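Local coordinates for imine reductase (Bacillus cereus, PDB 4D3F), which reduces imines to amines, using NADPH as the hydride donor, at the NADP nicotinamide-adenine-dinucleotide phosphate site and the interface of chains B and A. Sequence-based numbering; all coordinates share one arbitrary frame. Chains: chain A/B, Imine reductase.

Contact 1: the NADP nicotinamide-adenine-dinucleotide phosphate site. Residues chain A 28-33, 51-53, 56, 84-86, 90, 94, 110-112, 137, 139-141. With NAP (NADP nicotinamide-adenine-dinucleotide phosphate), chain C.
At the adenine end of NADP (NAP), the A:Arg52 guanidinium lies over one face of the purine, its CZ 3.6 Å from the centroid of the NAP six-membered ring, while A:Val90 CG1, anti to the backbone N, presses on that ring as a CH-pi contact. The A:Arg52 chain, bent at chi3 (69°), also grips the 2'-phosphate side-on: NE reaches NAP O1X almost straight (178° at H) and NH2 forms a salt bridge to NAP O2X, both oxygens in the guanidinium plane. A:Thr53 OG1 gives NAP O1X a second donor at 2.6 Å, and A:Lys56 NZ, on a chain extended beyond CG, pairs with NAP O3X at 2.5 Å. A:Asn51 ND2 holds the 3'-hydroxyl O3B of the adenine ribose in its amide plane. Along the GxGxxG Rossmann loop, A:Met32 N, at the start of helix 31-43, donates to the pyrophosphate oxygen NAP O2N at 2.8 Å, and A:Thr86 OG1 meets NAP O2A. The nicotinamide ribose hydroxyl NAP O3D lies 2.7 Å from A:Thr86 O, which it approaches from above the carbonyl plane, and accepts from A:Ser112 N. A:Met32 CE sits over the nicotinamide face, 3.8 Å from its centroid. The site holds the hydride-carrying cofactor, and its grip on the 2'-phosphate would be expected to favour NADPH over NADH.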
loop_
_atom_site.group_PDB
_atom_site.type_symbol
_atom_site.label_atom_id
_atom_site.label_comp_id
_atom_site.label_asym_id
_atom_site.label_seq_id
_atom_site.Cartn_x
_atom_site.Cartn_y
_atom_site.Cartn_z
ATOM N N GLY A 28 -17.523 12.531 25.974
ATOM C CA GLY A 28 -16.358 12.750 25.126
ATOM C C GLY A 28 -16.789 13.619 23.970
ATOM O O GLY A 28 -17.452 13.214 23.058
ATOM N N LEU A 29 -16.386 14.877 23.990
ATOM C CA LEU A 29 -16.706 15.836 22.973
ATOM C C LEU A 29 -15.440 16.420 22.338
ATOM O O LEU A 29 -15.346 17.646 22.151
ATOM C CB LEU A 29 -17.605 16.994 23.503
ATOM C CG LEU A 29 -18.930 16.575 24.119
ATOM C CD1 LEU A 29 -19.587 17.778 24.732
ATOM C CD2 LEU A 29 -19.826 15.936 23.108
ATOM N N GLY A 30 -14.543 15.532 21.870
ATOM C CA GLY A 30 -13.688 15.838 20.745
ATOM C C GLY A 30 -14.471 16.007 19.480
ATOM O O GLY A 30 -15.722 15.986 19.506
ATOM N N PRO A 31 -13.806 16.170 18.338
ATOM C CA PRO A 31 -14.524 16.403 17.098
ATOM C C PRO A 31 -15.500 15.293 16.720
ATOM O O PRO A 31 -16.566 15.560 16.142
ATOM C CB PRO A 31 -13.412 16.467 16.054
ATOM C CG PRO A 31 -12.214 16.940 16.855
ATOM C CD PRO A 31 -12.343 16.467 18.227
ATOM N N MET A 32 -15.109 14.063 17.023
ATOM C CA MET A 32 -16.003 12.870 16.760
ATOM C C MET A 32 -17.267 12.884 17.692
ATOM O O MET A 32 -18.397 12.800 17.183
ATOM C CB MET A 32 -15.260 11.574 16.989
ATOM C CG MET A 32 -14.151 11.337 15.997
ATOM S SD MET A 32 -14.777 11.083 14.304
ATOM C CE MET A 32 -15.314 9.383 14.310
ATOM N N GLY A 33 -17.073 13.058 18.996
ATOM C CA GLY A 33 -18.180 13.127 19.913
ATOM C C GLY A 33 -19.108 14.297 19.571
ATOM O O GLY A 33 -20.347 14.217 19.657
ATOM N N ASN A 51 -18.211 16.409 29.163
ATOM C CA ASN A 51 -16.856 16.480 28.702
ATOM C C ASN A 51 -15.989 17.050 29.803
ATOM O O ASN A 51 -16.424 17.871 30.585
ATOM C CB ASN A 51 -16.783 17.354 27.459
ATOM C CG ASN A 51 -15.456 17.200 26.705
ATOM O OD1 ASN A 51 -14.713 18.177 26.373
ATOM N ND2 ASN A 51 -15.170 16.004 26.424
ATOM N N ARG A 52 -14.765 16.588 29.891
ATOM C CA ARG A 52 -13.795 17.171 30.823
ATOM C C ARG A 52 -13.703 18.682 30.621
ATOM O O ARG A 52 -13.686 19.460 31.582
ATOM C CB ARG A 52 -12.420 16.469 30.608
ATOM C CG ARG A 52 -11.242 17.189 31.266
ATOM C CD ARG A 52 -9.973 16.409 31.008
ATOM N NE ARG A 52 -9.581 16.461 29.601
ATOM C CZ ARG A 52 -8.441 15.953 29.145
ATOM N NH1 ARG A 52 -7.578 15.511 30.025
ATOM N NH2 ARG A 52 -8.153 16.019 27.859
ATOM N N THR A 53 -13.601 19.104 29.385
ATOM C CA THR A 53 -13.501 20.481 29.037
ATOM C C THR A 53 -14.948 20.917 28.688
ATOM O O THR A 53 -15.419 20.787 27.539
ATOM C CB THR A 53 -12.527 20.743 27.886
ATOM O OG1 THR A 53 -11.204 20.191 28.223
ATOM C CG2 THR A 53 -12.481 22.203 27.532
ATOM N N LYS A 56 -16.508 22.909 25.501
ATOM C CA LYS A 56 -16.636 22.315 24.191
ATOM C C LYS A 56 -18.051 21.909 23.792
ATOM O O LYS A 56 -18.314 21.675 22.625
ATOM C CB LYS A 56 -15.740 21.102 24.021
ATOM C CG LYS A 56 -14.245 21.446 23.952
ATOM C CD LYS A 56 -13.583 20.339 23.136
ATOM C CE LYS A 56 -12.198 20.209 23.558
ATOM N NZ LYS A 56 -11.663 18.894 23.076
ATOM N N SER A 84 -16.714 8.544 23.234
ATOM C CA SER A 84 -15.786 8.865 22.151
ATOM C C SER A 84 -14.571 9.573 22.795
ATOM O O SER A 84 -14.505 10.776 22.897
ATOM C CB SER A 84 -16.437 9.709 21.148
ATOM O OG SER A 84 -15.556 10.006 20.044
ATOM N N LEU A 85 -13.736 8.753 23.345
ATOM C CA LEU A 85 -12.572 9.249 24.107
ATOM C C LEU A 85 -11.274 8.860 23.413
ATOM O O LEU A 85 -11.259 8.088 22.451
ATOM C CB LEU A 85 -12.630 8.582 25.441
ATOM C CG LEU A 85 -13.866 8.851 26.290
ATOM C CD1 LEU A 85 -13.849 7.884 27.445
ATOM C CD2 LEU A 85 -13.893 10.315 26.709
ATOM N N THR A 86 -10.161 9.401 23.902
ATOM C CA THR A 86 -8.922 9.139 23.175
ATOM C C THR A 86 -8.578 7.626 23.033
ATOM O O THR A 86 -8.250 7.166 21.903
ATOM C CB THR A 86 -7.771 9.986 23.728
ATOM O OG1 THR A 86 -8.173 11.360 23.649
ATOM C CG2 THR A 86 -6.523 9.742 22.885
ATOM N N VAL A 90 -8.352 6.361 29.187
ATOM C CA VAL A 90 -9.187 7.508 29.531
ATOM C C VAL A 90 -10.483 6.974 30.127
ATOM O O VAL A 90 -10.995 7.511 31.102
ATOM C CB VAL A 90 -9.517 8.414 28.300
ATOM C CG1 VAL A 90 -10.443 9.578 28.667
ATOM C CG2 VAL A 90 -8.267 8.970 27.662
ATOM N N ILE A 94 -11.926 8.029 33.912
ATOM C CA ILE A 94 -13.226 8.667 34.279
ATOM C C ILE A 94 -14.274 7.776 34.915
ATOM O O ILE A 94 -15.125 8.301 35.629
ATOM C CB ILE A 94 -13.858 9.472 33.124
ATOM C CG1 ILE A 94 -14.282 8.584 32.028
ATOM C CG2 ILE A 94 -12.866 10.495 32.583
ATOM C CD1 ILE A 94 -15.127 9.285 31.001
ATOM N N LEU A 110 -16.537 3.864 21.260
ATOM C CA LEU A 110 -16.105 4.192 19.894
ATOM C C LEU A 110 -14.651 4.745 19.824
ATOM O O LEU A 110 -14.257 5.279 18.806
ATOM C CB LEU A 110 -17.033 5.151 19.264
ATOM C CG LEU A 110 -18.515 4.672 19.254
ATOM C CD1 LEU A 110 -19.414 5.736 18.675
ATOM C CD2 LEU A 110 -18.696 3.352 18.516
ATOM N N SER A 111 -13.920 4.462 20.855
ATOM C CA SER A 111 -12.521 4.888 21.025
ATOM C C SER A 111 -11.592 3.916 20.261
ATOM O O SER A 111 -11.806 2.694 20.322
ATOM C CB SER A 111 -12.193 4.930 22.488
ATOM O OG SER A 111 -13.174 5.797 23.165
ATOM N N SER A 112 -10.537 4.460 19.625
ATOM C CA SER A 112 -9.510 3.635 18.954
ATOM C C SER A 112 -8.564 3.074 19.978
ATOM O O SER A 112 -8.020 3.796 20.782
ATOM C CB SER A 112 -8.688 4.501 17.945
ATOM O OG SER A 112 -9.532 4.857 16.897
ATOM N N VAL A 137 -14.912 3.154 14.273
ATOM C CA VAL A 137 -15.543 4.037 13.345
ATOM C C VAL A 137 -14.607 4.249 12.150
ATOM O O VAL A 137 -13.434 4.604 12.366
ATOM C CB VAL A 137 -15.853 5.412 13.996
ATOM C CG1 VAL A 137 -16.514 6.347 12.985
ATOM C CG2 VAL A 137 -16.806 5.219 15.163
ATOM N N VAL A 139 -14.606 6.494 9.566
ATOM C CA VAL A 139 -14.754 7.766 8.904
ATOM C C VAL A 139 -14.418 8.926 9.855
ATOM O O VAL A 139 -14.492 8.785 11.100
ATOM C CB VAL A 139 -16.151 8.003 8.299
ATOM C CG1 VAL A 139 -16.488 6.977 7.227
ATOM C CG2 VAL A 139 -17.259 8.085 9.411
ATOM N N PRO A 140 -14.046 10.086 9.290
ATOM C CA PRO A 140 -13.816 11.253 10.102
ATOM C C PRO A 140 -15.144 11.870 10.535
ATOM O O PRO A 140 -16.194 11.387 10.111
ATOM C CB PRO A 140 -13.058 12.198 9.154
ATOM C CG PRO A 140 -13.488 11.829 7.822
ATOM C CD PRO A 140 -13.723 10.334 7.859
ATOM N N PRO A 141 -15.101 12.938 11.351
ATOM C CA PRO A 141 -16.358 13.606 11.801
ATOM C C PRO A 141 -17.326 13.935 10.719
ATOM O O PRO A 141 -18.521 13.716 10.906
ATOM C CB PRO A 141 -15.868 14.841 12.575
ATOM C CG PRO A 141 -14.494 14.412 13.068
ATOM C CD PRO A 141 -13.916 13.543 12.001
HETATM P PA NAP C . -9.803 13.484 20.983
HETATM O O1A NAP C . -9.058 14.791 20.883
HETATM O O2A NAP C . -9.152 12.145 21.075
HETATM O O5B NAP C . -10.616 13.688 22.356
HETATM C C5B NAP C . -11.572 12.734 22.707
HETATM C C4B NAP C . -12.099 13.004 24.087
HETATM O O4B NAP C . -11.291 12.343 25.063
HETATM C C3B NAP C . -12.275 14.455 24.437
HETATM O O3B NAP C . -13.534 14.480 25.106
HETATM C C2B NAP C . -11.232 14.623 25.530
HETATM O O2B NAP C . -11.527 15.605 26.558
HETATM C C1B NAP C . -11.226 13.253 26.123
HETATM N N9A NAP C . -10.048 12.981 26.941
HETATM C C8A NAP C . -8.792 12.823 26.469
HETATM N N7A NAP C . -8.015 12.548 27.526
HETATM C C5A NAP C . -8.773 12.585 28.620
HETATM C C6A NAP C . -8.556 12.452 30.039
HETATM N N6A NAP C . -7.299 12.176 30.400
HETATM N N1A NAP C . -9.549 12.523 30.910
HETATM C C2A NAP C . -10.825 12.783 30.494
HETATM N N3A NAP C . -11.113 12.963 29.173
HETATM C C4A NAP C . -10.135 12.834 28.230
HETATM O O3 NAP C . -10.890 13.596 19.881
HETATM P PN NAP C . -11.479 12.740 18.649
HETATM O O1N NAP C . -10.832 13.199 17.413
HETATM O O2N NAP C . -12.937 13.134 18.598
HETATM O O5D NAP C . -11.196 11.239 18.946
HETATM C C5D NAP C . -11.954 10.301 19.760
HETATM C C4D NAP C . -11.724 8.870 19.318
HETATM O O4D NAP C . -12.247 8.676 18.006
HETATM C C3D NAP C . -10.217 8.542 19.192
HETATM O O3D NAP C . -10.008 7.283 19.850
HETATM C C2D NAP C . -9.918 8.619 17.708
HETATM O O2D NAP C . -8.831 7.777 17.321
HETATM C C1D NAP C . -11.256 8.062 17.184
HETATM N N1N NAP C . -11.463 8.317 15.794
HETATM C C2N NAP C . -11.204 9.558 15.331
HETATM C C3N NAP C . -11.347 9.870 13.998
HETATM C C7N NAP C . -11.081 11.310 13.602
HETATM O O7N NAP C . -11.088 11.513 12.433
HETATM N N7N NAP C . -11.092 12.343 14.464
HETATM C C4N NAP C . -11.771 8.896 13.103
HETATM C C5N NAP C . -12.068 7.607 13.582
HETATM C C6N NAP C . -11.919 7.309 14.950
HETATM P P2B NAP C . -11.244 17.155 26.263
HETATM O O1X NAP C . -11.415 17.705 27.652
HETATM O O2X NAP C . -9.779 17.191 25.697
HETATM O O3X NAP C . -12.243 17.602 25.191
HETATM O O HOH W 1 -14.785 12.865 20.702
HETATM O O HOH W 2 -14.854 8.076 18.293
HETATM O O HOH W 3 -13.948 14.149 28.455
#

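Contact 2: the interface of chains B and A. Residues chain B 199-200, 202-206, 271, 275; chain A 192, 240, 296-297, 299-300, 303-304.
The C-terminal helical domain of the imine reductase dimer supplies this contact: the long helix 182-210 of chain B packs against the C-terminal 3-10 turn 296-299 and short helix 300-304 of chain A. A:Phe303 is central, hiding 98 Å² against chain B. Its CG stands anti to the carbonyl carbon (chi1 -71°), which lays one ring face against B:His203, with CB about 3.9 Å above the ring plane and offset toward the rim. The imidazole presents its CD2 edge to the phenyl face, the planes 84° apart. At the phenyl edge, in plane, B:Leu202 CB comes to 3.9 Å from A:Phe303 CE2.

In B:His203, with CG anti to the backbone N, chi1 carries the ring across to chain A and chi2 (-93°) turns ND1 toward the carboxylate of A:Asp192. B:His203 ND1 donates nearly straight to A:Asp192 OD2 at 2.7 Å, in the imidazole plane and on the syn lone pair of the oxygen. The negative carboxylate would be expected to stabilise a protonated imidazole. The bond and the aromatic contact together would restrict rotation of the imidazole.

Beyond it, A:Ile300 CD1 meets B:Leu205 CD2 at 3.8 Å, and B:Leu205 CD2 also touches A:Leu240 CD1 at 3.8 Å, the leucines crossing obliquely. B:Ala206 CB lies against A:Phe303 CB at 4.0 Å. The patch thus sits where the end of one chain folds over the long helix of its partner, with A:Asp192 reaching in from the equivalent helix of chain A.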
loop_
_atom_site.group_PDB
_atom_site.type_symbol
_atom_site.label_atom_id
_atom_site.label_comp_id
_atom_site.label_asym_id
_atom_site.label_seq_id
_atom_site.Cartn_x
_atom_site.Cartn_y
_atom_site.Cartn_z
ATOM N N LEU B 199 3.349 -6.585 1.367
ATOM C CA LEU B 199 3.810 -7.034 2.641
ATOM C C LEU B 199 2.961 -6.542 3.795
ATOM O O LEU B 199 2.825 -7.253 4.804
ATOM C CB LEU B 199 5.286 -6.659 2.940
ATOM C CG LEU B 199 6.321 -7.771 2.683
ATOM C CD1 LEU B 199 6.209 -8.355 1.322
ATOM C CD2 LEU B 199 7.740 -7.258 2.985
ATOM N N SER B 200 2.508 -5.287 3.724
ATOM C CA SER B 200 1.578 -4.788 4.776
ATOM C C SER B 200 0.316 -5.623 4.861
ATOM O O SER B 200 -0.171 -5.868 5.994
ATOM C CB SER B 200 1.250 -3.343 4.616
ATOM O OG SER B 200 0.258 -2.993 3.663
ATOM N N LEU B 202 0.158 -8.867 4.044
ATOM C CA LEU B 202 0.523 -10.132 4.719
ATOM C C LEU B 202 0.690 -9.925 6.229
ATOM O O LEU B 202 0.313 -10.810 7.016
ATOM C CB LEU B 202 1.781 -10.736 4.123
ATOM C CG LEU B 202 1.671 -11.156 2.668
ATOM C CD1 LEU B 202 3.070 -11.551 2.164
ATOM C CD2 LEU B 202 0.675 -12.286 2.501
ATOM N N HIS B 203 1.331 -8.818 6.629
ATOM C CA HIS B 203 1.487 -8.476 8.016
ATOM C C HIS B 203 0.099 -8.360 8.747
ATOM O O HIS B 203 -0.087 -8.938 9.825
ATOM C CB HIS B 203 2.267 -7.205 8.159
ATOM C CG HIS B 203 2.612 -6.896 9.537
ATOM N ND1 HIS B 203 1.807 -6.084 10.312
ATOM C CD2 HIS B 203 3.674 -7.234 10.301
ATOM C CE1 HIS B 203 2.351 -5.999 11.517
ATOM N NE2 HIS B 203 3.478 -6.696 11.522
ATOM N N ALA B 204 -0.785 -7.611 8.137
ATOM C CA ALA B 204 -2.169 -7.423 8.652
ATOM C C ALA B 204 -2.909 -8.770 8.745
ATOM O O ALA B 204 -3.567 -9.056 9.753
ATOM C CB ALA B 204 -2.938 -6.519 7.744
ATOM N N LEU B 205 -2.698 -9.607 7.738
ATOM C CA LEU B 205 -3.321 -10.949 7.768
ATOM C C LEU B 205 -2.777 -11.823 8.846
ATOM O O LEU B 205 -3.542 -12.609 9.484
ATOM C CB LEU B 205 -3.156 -11.616 6.402
ATOM C CG LEU B 205 -3.720 -13.026 6.260
ATOM C CD1 LEU B 205 -5.210 -13.008 6.476
ATOM C CD2 LEU B 205 -3.447 -13.519 4.839
ATOM N N ALA B 206 -1.483 -11.717 9.146
ATOM C CA ALA B 206 -0.925 -12.433 10.254
ATOM C C ALA B 206 -1.560 -12.046 11.605
ATOM O O ALA B 206 -1.829 -12.902 12.476
ATOM C CB ALA B 206 0.565 -12.245 10.316
ATOM N N ILE B 271 3.047 -10.877 16.658
ATOM C CA ILE B 271 3.449 -10.811 15.236
ATOM C C ILE B 271 4.748 -10.015 15.143
ATOM O O ILE B 271 5.006 -9.097 15.908
ATOM C CB ILE B 271 2.308 -10.225 14.407
ATOM C CG1 ILE B 271 1.083 -11.147 14.460
ATOM C CG2 ILE B 271 2.740 -9.954 12.965
ATOM C CD1 ILE B 271 1.370 -12.619 14.105
ATOM N N LEU B 275 8.110 -4.308 10.377
ATOM C CA LEU B 275 7.509 -3.463 9.386
ATOM C C LEU B 275 6.743 -2.247 10.041
ATOM O O LEU B 275 7.020 -1.087 9.730
ATOM C CB LEU B 275 6.660 -4.304 8.489
ATOM C CG LEU B 275 6.036 -3.546 7.303
ATOM C CD1 LEU B 275 7.089 -2.995 6.388
ATOM C CD2 LEU B 275 5.116 -4.463 6.549
ATOM N N ASP A 192 -3.083 -0.743 9.508
ATOM C CA ASP A 192 -1.727 -1.336 9.188
ATOM C C ASP A 192 -1.485 -1.192 7.705
ATOM O O ASP A 192 -0.461 -0.607 7.289
ATOM C CB ASP A 192 -1.738 -2.779 9.642
ATOM C CG ASP A 192 -0.380 -3.439 9.694
ATOM O OD1 ASP A 192 0.675 -2.742 9.600
ATOM O OD2 ASP A 192 -0.446 -4.701 9.847
ATOM N N LEU A 240 -3.548 -18.760 0.846
ATOM C CA LEU A 240 -3.183 -18.435 2.191
ATOM C C LEU A 240 -4.031 -19.194 3.248
ATOM O O LEU A 240 -3.489 -19.608 4.243
ATOM C CB LEU A 240 -3.339 -16.918 2.378
ATOM C CG LEU A 240 -2.205 -16.109 1.667
ATOM C CD1 LEU A 240 -2.681 -14.718 1.343
ATOM C CD2 LEU A 240 -0.966 -16.077 2.530
ATOM N N PHE A 296 6.183 -15.600 -2.746
ATOM C CA PHE A 296 6.461 -14.555 -1.761
ATOM C C PHE A 296 5.461 -14.510 -0.615
ATOM O O PHE A 296 5.796 -13.926 0.411
ATOM C CB PHE A 296 6.616 -13.175 -2.400
ATOM C CG PHE A 296 5.330 -12.441 -2.624
ATOM C CD1 PHE A 296 4.538 -12.690 -3.730
ATOM C CD2 PHE A 296 4.910 -11.495 -1.688
ATOM C CE1 PHE A 296 3.358 -12.037 -3.921
ATOM C CE2 PHE A 296 3.723 -10.824 -1.871
ATOM C CZ PHE A 296 2.950 -11.071 -2.998
ATOM N N THR A 297 4.274 -15.120 -0.777
ATOM C CA THR A 297 3.313 -15.265 0.359
ATOM C C THR A 297 3.841 -16.011 1.518
ATOM O O THR A 297 3.360 -15.859 2.667
ATOM C CB THR A 297 1.937 -15.839 -0.108
ATOM O OG1 THR A 297 2.101 -17.154 -0.648
ATOM C CG2 THR A 297 1.318 -15.002 -1.094
ATOM N N LEU A 299 6.324 -15.276 3.047
ATOM C CA LEU A 299 6.800 -14.304 4.009
ATOM C C LEU A 299 5.818 -14.152 5.206
ATOM O O LEU A 299 6.197 -13.664 6.234
ATOM C CB LEU A 299 7.140 -12.974 3.373
ATOM C CG LEU A 299 8.244 -13.067 2.328
ATOM C CD1 LEU A 299 8.409 -11.749 1.625
ATOM C CD2 LEU A 299 9.548 -13.550 2.931
ATOM N N ILE A 300 4.563 -14.600 5.047
ATOM C CA ILE A 300 3.647 -14.561 6.178
ATOM C C ILE A 300 4.150 -15.390 7.286
ATOM O O ILE A 300 3.965 -15.075 8.475
ATOM C CB ILE A 300 2.224 -14.891 5.778
ATOM C CG1 ILE A 300 1.278 -14.184 6.795
ATOM C CG2 ILE A 300 2.029 -16.382 5.636
ATOM C CD1 ILE A 300 -0.184 -14.372 6.495
ATOM N N PHE A 303 6.358 -13.248 9.370
ATOM C CA PHE A 303 5.530 -12.347 10.272
ATOM C C PHE A 303 4.979 -13.108 11.447
ATOM O O PHE A 303 4.879 -12.600 12.570
ATOM C CB PHE A 303 4.407 -11.702 9.433
ATOM C CG PHE A 303 4.900 -10.663 8.445
ATOM C CD1 PHE A 303 5.972 -9.815 8.760
ATOM C CD2 PHE A 303 4.323 -10.516 7.207
ATOM C CE1 PHE A 303 6.415 -8.868 7.857
ATOM C CE2 PHE A 303 4.792 -9.555 6.296
ATOM C CZ PHE A 303 5.831 -8.734 6.650
ATOM N N LYS A 304 4.618 -14.379 11.207
ATOM C CA LYS A 304 4.199 -15.250 12.303
ATOM C C LYS A 304 5.219 -15.711 13.308
ATOM O O LYS A 304 4.807 -16.133 14.364
ATOM C CB LYS A 304 3.463 -16.448 11.797
ATOM C CG LYS A 304 2.224 -16.007 11.179
ATOM C CD LYS A 304 1.471 -17.160 10.620
ATOM C CE LYS A 304 0.414 -16.593 9.751
ATOM N NZ LYS A 304 -0.745 -17.496 9.700
#

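Contact 3: the interface of chains B and A. Residues chain B 196, 199, 272, 274-275, 278; chain A 196, 274-275, 278, 282, 285.
Helical backbone carries most of this contact: the 274-287 helix of B and its counterpart 274-288 of A meet with helical torsions at both B:Thr278 and A:Thr278, while B:Asp272 lies in the loop just before the helix. This belongs to the two-fold dimer interface of the reductive aminase-like C-terminal domain. A:Arg285 and B:Asp272 reach toward each other tip to tip. The arginine chain bends at chi3 (-95°) and grips end-on, NH1 to B:Asp272 OD1 at 2.9 Å and NH2 to B:Asp272 OD2 at 2.9 Å. Both oxygens lie near the guanidinium plane, but they are met from above the carboxylate plane, since the two planes are turned 52° apart. These bonds also make the pair a salt bridge; the aspartate has CG anti to the backbone N.

The twin threonines also meet tip to tip. In B:Thr278 chi1 is -67°, and OG1 donates to B:Ala274 O at 3.1 Å within its own helix. The A:Thr278 rotamer is strained, and its methyl is modelled too close to B:Thr278 OG1 to be interpreted. Nearby, the methyls of B:Thr196 and A:Thr196 touch across the pair, CG2 to CG2 at 3.9 Å. B:Leu199 CD2 points at A:Val282 CB, 4.0 Å away, end against end.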
loop_
_atom_site.group_PDB
_atom_site.type_symbol
_atom_site.label_atom_id
_atom_site.label_comp_id
_atom_site.label_asym_id
_atom_site.label_seq_id
_atom_site.Cartn_x
_atom_site.Cartn_y
_atom_site.Cartn_z
ATOM N N THR B 196 5.836 -3.061 -0.798
ATOM C CA THR B 196 5.685 -2.589 0.562
ATOM C C THR B 196 4.195 -2.786 0.946
ATOM O O THR B 196 3.881 -3.191 2.037
ATOM C CB THR B 196 6.085 -1.111 0.695
ATOM O OG1 THR B 196 7.421 -0.926 0.174
ATOM C CG2 THR B 196 6.063 -0.732 2.135
ATOM N N LEU B 199 3.349 -6.585 1.367
ATOM C CA LEU B 199 3.810 -7.034 2.641
ATOM C C LEU B 199 2.961 -6.542 3.795
ATOM O O LEU B 199 2.825 -7.253 4.804
ATOM C CB LEU B 199 5.286 -6.659 2.940
ATOM C CG LEU B 199 6.321 -7.771 2.683
ATOM C CD1 LEU B 199 6.209 -8.355 1.322
ATOM C CD2 LEU B 199 7.740 -7.258 2.985
ATOM N N ASP B 272 5.616 -10.361 14.175
ATOM C CA ASP B 272 6.892 -9.596 13.963
ATOM C C ASP B 272 6.661 -8.067 13.837
ATOM O O ASP B 272 5.796 -7.611 13.057
ATOM C CB ASP B 272 7.545 -10.055 12.675
ATOM C CG ASP B 272 8.966 -9.588 12.533
ATOM O OD1 ASP B 272 9.850 -10.098 13.213
ATOM O OD2 ASP B 272 9.227 -8.753 11.651
ATOM N N ALA B 274 8.942 -5.667 12.946
ATOM C CA ALA B 274 9.825 -4.870 12.060
ATOM C C ALA B 274 9.117 -3.876 11.115
ATOM O O ALA B 274 9.516 -2.736 11.045
ATOM C CB ALA B 274 10.800 -5.770 11.228
ATOM N N LEU B 275 8.110 -4.308 10.377
ATOM C CA LEU B 275 7.509 -3.463 9.386
ATOM C C LEU B 275 6.743 -2.247 10.041
ATOM O O LEU B 275 7.020 -1.087 9.730
ATOM C CB LEU B 275 6.660 -4.304 8.489
ATOM C CG LEU B 275 6.036 -3.546 7.303
ATOM C CD1 LEU B 275 7.089 -2.995 6.388
ATOM C CD2 LEU B 275 5.116 -4.463 6.549
ATOM N N THR B 278 9.136 0.242 11.619
ATOM C CA THR B 278 9.823 1.164 10.694
ATOM C C THR B 278 8.893 2.337 10.366
ATOM O O THR B 278 9.315 3.479 10.283
ATOM C CB THR B 278 10.296 0.436 9.442
ATOM O OG1 THR B 278 11.323 -0.472 9.865
ATOM C CG2 THR B 278 10.814 1.384 8.394
ATOM N N THR A 196 1.025 1.953 6.059
ATOM C CA THR A 196 2.236 1.369 5.440
ATOM C C THR A 196 2.208 1.670 3.953
ATOM O O THR A 196 3.178 2.072 3.351
ATOM C CB THR A 196 2.370 -0.129 5.762
ATOM O OG1 THR A 196 2.324 -0.336 7.171
ATOM C CG2 THR A 196 3.738 -0.654 5.275
ATOM N N ALA A 274 15.313 3.462 4.967
ATOM C CA ALA A 274 14.718 2.651 6.074
ATOM C C ALA A 274 13.528 1.780 5.676
ATOM O O ALA A 274 13.465 0.593 6.003
ATOM C CB ALA A 274 14.308 3.504 7.264
ATOM N N LEU A 275 12.596 2.337 4.918
ATOM C CA LEU A 275 11.402 1.574 4.572
ATOM C C LEU A 275 11.686 0.381 3.565
ATOM O O LEU A 275 11.387 -0.765 3.870
ATOM C CB LEU A 275 10.328 2.508 4.051
ATOM C CG LEU A 275 8.928 1.903 3.774
ATOM C CD1 LEU A 275 8.320 1.292 5.038
ATOM C CD2 LEU A 275 7.987 2.959 3.212
ATOM N N THR A 278 13.705 -2.345 5.212
ATOM C CA THR A 278 12.981 -3.299 6.060
ATOM C C THR A 278 12.209 -4.339 5.259
ATOM O O THR A 278 12.209 -5.512 5.618
ATOM C CB THR A 278 12.226 -2.729 7.310
ATOM O OG1 THR A 278 10.910 -3.273 7.540
ATOM C CG2 THR A 278 12.553 -1.580 7.699
ATOM N N VAL A 282 12.896 -8.505 5.404
ATOM C CA VAL A 282 11.862 -9.521 5.462
ATOM C C VAL A 282 12.071 -10.589 4.346
ATOM O O VAL A 282 12.033 -11.792 4.621
ATOM C CB VAL A 282 10.454 -8.943 5.385
ATOM C CG1 VAL A 282 9.426 -10.080 5.365
ATOM C CG2 VAL A 282 10.225 -8.052 6.599
ATOM N N ARG A 285 15.034 -12.769 5.254
ATOM C CA ARG A 285 14.662 -13.757 6.267
ATOM C C ARG A 285 13.907 -14.945 5.679
ATOM O O ARG A 285 14.121 -16.111 6.090
ATOM C CB ARG A 285 13.905 -13.100 7.443
ATOM C CG ARG A 285 14.765 -12.217 8.329
ATOM C CD ARG A 285 13.968 -12.056 9.655
ATOM N NE ARG A 285 13.222 -10.859 9.562
ATOM C CZ ARG A 285 12.215 -10.485 10.388
ATOM N NH1 ARG A 285 11.785 -11.274 11.357
ATOM N NH2 ARG A 285 11.656 -9.289 10.199
#

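Contacts 2 and 3 are neighbouring patches of one two-fold dimer interface, their C-alpha centres about 10 Å apart. They share B:Leu199 on helix 182-210 and B:Leu275 on helix 274-287, so the same chain B helices face different chain A elements: the C-terminal segment in contact 2, helix 274-288 in contact 3. Contact 1 lies about 31 Å from contact 2 and 32 Å from contact 3, in the N-terminal dinucleotide-binding domain. The cofactor site is thus remote from these two patches, though in this family the dimer brings the partner's helical domain to the active-site cleft.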